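PDB 4XCP: nematode fatty acid retinoid binding protein from Necator americanus, which probably binds lipids such as fatty acids and retinol, and carries palmitic acid in this crystal structure. Local coordinates for residues 131-134 with 135-139. Numbering follows the deposited sequence.
Sequences EVLK and LYKAM
The torsions of E131 and L135 bring their side chains together across one helical turn: E131 swings CG opposite its backbone N (chi1 -171°) and then bends at chi2 (47°), while L135 sets CG opposite its own carbonyl carbon (chi1 -65°). The carboxylate therefore ends beside the leucine branch, with E131 OE2 3.5 Å from L135 CG and at nearly the same separation from CD2, the two side chains crossing at a slant. Two residues further along, L133 and K137 run alongside each other, pointing the same way, and L133 CD1 lies 3.7 Å from K137 CE. Here the lysine contributes methylenes rather than its ammonium group. L133 CD1 also comes within 4.5 Å of Y136 CD2, a looser apolar approach.

Beneath these side chains runs the i to i+4 bonding of helix 122-138. L135 N reaches E131 O at 2.9 Å, and K137 N reaches L133 O at 2.8 Å. A138 N gives 2.8 Å to K134 O but with a more bent N-H, near the end of the helix; M139 follows in an extended conformation. L133 and V132 pack on F158 of helix 152-159, and Y136 stacks on the same ring while its OH bonds to E159. L135 instead touches K102 of helix 94-115.

Both side-chain pairs thus bring a charged residue against a leucine. Contact with aliphatic carbon does not compensate the E131 carboxylate, whereas K137 can cover L133 with its carbon chain and probably keep its ammonium hydrated.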
ATOM      1  N   GLU A 131      -0.919   6.265 -12.644  1.00 18.77           N
ATOM      2  CA  GLU A 131      -2.349   5.955 -12.602  1.00 18.36           C
ATOM      3  C   GLU A 131      -3.029   6.452 -11.319  1.00 21.72           C
ATOM      4  O   GLU A 131      -4.108   7.020 -11.398  1.00 21.57           O
ATOM      5  CB  GLU A 131      -2.619   4.452 -12.795  1.00 19.40           C
ATOM      6  CG  GLU A 131      -4.102   4.108 -12.983  1.00 21.57           C
ATOM      7  CD  GLU A 131      -4.910   4.938 -13.973  1.00 28.04           C
ATOM      8  OE1 GLU A 131      -4.322   5.532 -14.908  1.00 22.92           O
ATOM      9  OE2 GLU A 131      -6.147   5.008 -13.794  1.00 25.93           O
ATOM     10  N   VAL A 132      -2.423   6.192 -10.148  1.00 18.00           N
ATOM     11  CA  VAL A 132      -2.949   6.618  -8.846  1.00 17.01           C
ATOM     12  C   VAL A 132      -3.058   8.171  -8.832  1.00 20.86           C
ATOM     13  O   VAL A 132      -4.093   8.711  -8.447  1.00 19.56           O
ATOM     14  CB  VAL A 132      -2.088   6.038  -7.678  1.00 19.50           C
ATOM     15  CG1 VAL A 132      -2.419   6.711  -6.349  1.00 19.35           C
ATOM     16  CG2 VAL A 132      -2.271   4.518  -7.566  1.00 18.29           C
ATOM     17  N   LEU A 133      -2.003   8.866  -9.287  1.00 18.55           N
ATOM     18  CA  LEU A 133      -2.016  10.320  -9.378  1.00 20.04           C
ATOM     19  C   LEU A 133      -3.138  10.808 -10.306  1.00 25.08           C
ATOM     20  O   LEU A 133      -3.882  11.700  -9.924  1.00 25.13           O
ATOM     21  CB  LEU A 133      -0.644  10.889  -9.791  1.00 20.86           C
ATOM     22  CG  LEU A 133      -0.574  12.414 -10.032  1.00 28.04           C
ATOM     23  CD1 LEU A 133      -0.886  13.212  -8.756  1.00 28.99           C
ATOM     24  CD2 LEU A 133       0.764  12.811 -10.620  1.00 31.09           C
ATOM     25  N   LYS A 134      -3.285  10.188 -11.480  1.00 22.61           N
ATOM     26  CA  LYS A 134      -4.325  10.500 -12.468  1.00 22.86           C
ATOM     27  C   LYS A 134      -5.736  10.363 -11.828  1.00 25.81           C
ATOM     28  O   LYS A 134      -6.574  11.251 -11.999  1.00 26.70           O
ATOM     29  CB  LYS A 134      -4.177   9.556 -13.684  1.00 25.05           C
ATOM     30  CG  LYS A 134      -5.158   9.837 -14.822  1.00 33.84           C
ATOM     31  CD  LYS A 134      -4.873   8.997 -16.059  1.00 38.52           C
ATOM     32  CE  LYS A 134      -5.871   9.314 -17.150  1.00 49.52           C
ATOM     33  NZ  LYS A 134      -5.998   8.204 -18.129  1.00 56.83           N
ATOM     34  N   LEU A 135      -5.980   9.264 -11.092  1.00 19.33           N
ATOM     35  CA  LEU A 135      -7.246   9.051 -10.399  1.00 18.17           C
ATOM     36  C   LEU A 135      -7.458  10.117  -9.303  1.00 20.77           C
ATOM     37  O   LEU A 135      -8.580  10.570  -9.090  1.00 21.17           O
ATOM     38  CB  LEU A 135      -7.300   7.644  -9.800  1.00 17.23           C
ATOM     39  CG  LEU A 135      -7.309   6.500 -10.809  1.00 22.32           C
ATOM     40  CD1 LEU A 135      -7.089   5.189 -10.128  1.00 21.54           C
ATOM     41  CD2 LEU A 135      -8.584   6.496 -11.640  1.00 25.63           C
ATOM     42  N   TYR A 136      -6.376  10.520  -8.625  1.00 16.75           N
ATOM     43  CA  TYR A 136      -6.426  11.556  -7.609  1.00 17.22           C
ATOM     44  C   TYR A 136      -6.840  12.869  -8.280  1.00 23.32           C
ATOM     45  O   TYR A 136      -7.772  13.520  -7.812  1.00 22.81           O
ATOM     46  CB  TYR A 136      -5.075  11.688  -6.882  1.00 17.48           C
ATOM     47  CG  TYR A 136      -5.041  12.866  -5.936  1.00 19.56           C
ATOM     48  CD1 TYR A 136      -5.582  12.771  -4.655  1.00 21.30           C
ATOM     49  CD2 TYR A 136      -4.537  14.102  -6.345  1.00 20.33           C
ATOM     50  CE1 TYR A 136      -5.592  13.863  -3.793  1.00 22.32           C
ATOM     51  CE2 TYR A 136      -4.530  15.198  -5.485  1.00 21.63           C
ATOM     52  CZ  TYR A 136      -5.060  15.072  -4.212  1.00 26.78           C
ATOM     53  OH  TYR A 136      -5.078  16.148  -3.367  1.00 27.90           O
ATOM     54  N   LYS A 137      -6.174  13.229  -9.404  1.00 21.20           N
ATOM     55  CA  LYS A 137      -6.479  14.451 -10.149  1.00 22.53           C
ATOM     56  C   LYS A 137      -7.876  14.418 -10.758  1.00 25.66           C
ATOM     57  O   LYS A 137      -8.488  15.462 -10.838  1.00 27.20           O
ATOM     58  CB  LYS A 137      -5.396  14.767 -11.200  1.00 25.30           C
ATOM     59  CG  LYS A 137      -4.004  15.012 -10.605  1.00 32.58           C
ATOM     60  CD  LYS A 137      -3.904  16.341  -9.823  1.00 44.50           C
ATOM     61  CE  LYS A 137      -2.523  16.537  -9.237  1.00 53.88           C
ATOM     62  NZ  LYS A 137      -2.396  17.825  -8.514  1.00 62.48           N
ATOM     63  N   ALA A 138      -8.415  13.223 -11.081  1.00 21.16           N
ATOM     64  CA  ALA A 138      -9.774  13.057 -11.633  1.00 20.33           C
ATOM     65  C   ALA A 138     -10.899  13.333 -10.612  1.00 21.55           C
ATOM     66  O   ALA A 138     -12.046  13.498 -11.019  1.00 20.92           O
ATOM     67  CB  ALA A 138      -9.938  11.662 -12.224  1.00 19.87           C
HETATM   68  N   MSE A 139     -10.586  13.312  -9.295  1.00 16.38           N
HETATM   69  CA  MSE A 139     -11.565  13.589  -8.226  1.00 14.94           C
HETATM   70  C   MSE A 139     -11.923  15.076  -8.215  1.00 19.96           C
HETATM   71  O   MSE A 139     -11.116  15.901  -8.659  1.00 19.84           O
HETATM   72  CB  MSE A 139     -10.986  13.264  -6.844  1.00 14.91           C
HETATM   73  CG  MSE A 139     -10.977  11.770  -6.507  1.00 18.13           C
HETATM   74 SE   MSE A 139     -10.860  11.497  -4.589  1.00 22.30          SE
HETATM   75  CE  MSE A 139      -9.077  12.019  -4.316  1.00 18.35           C
TER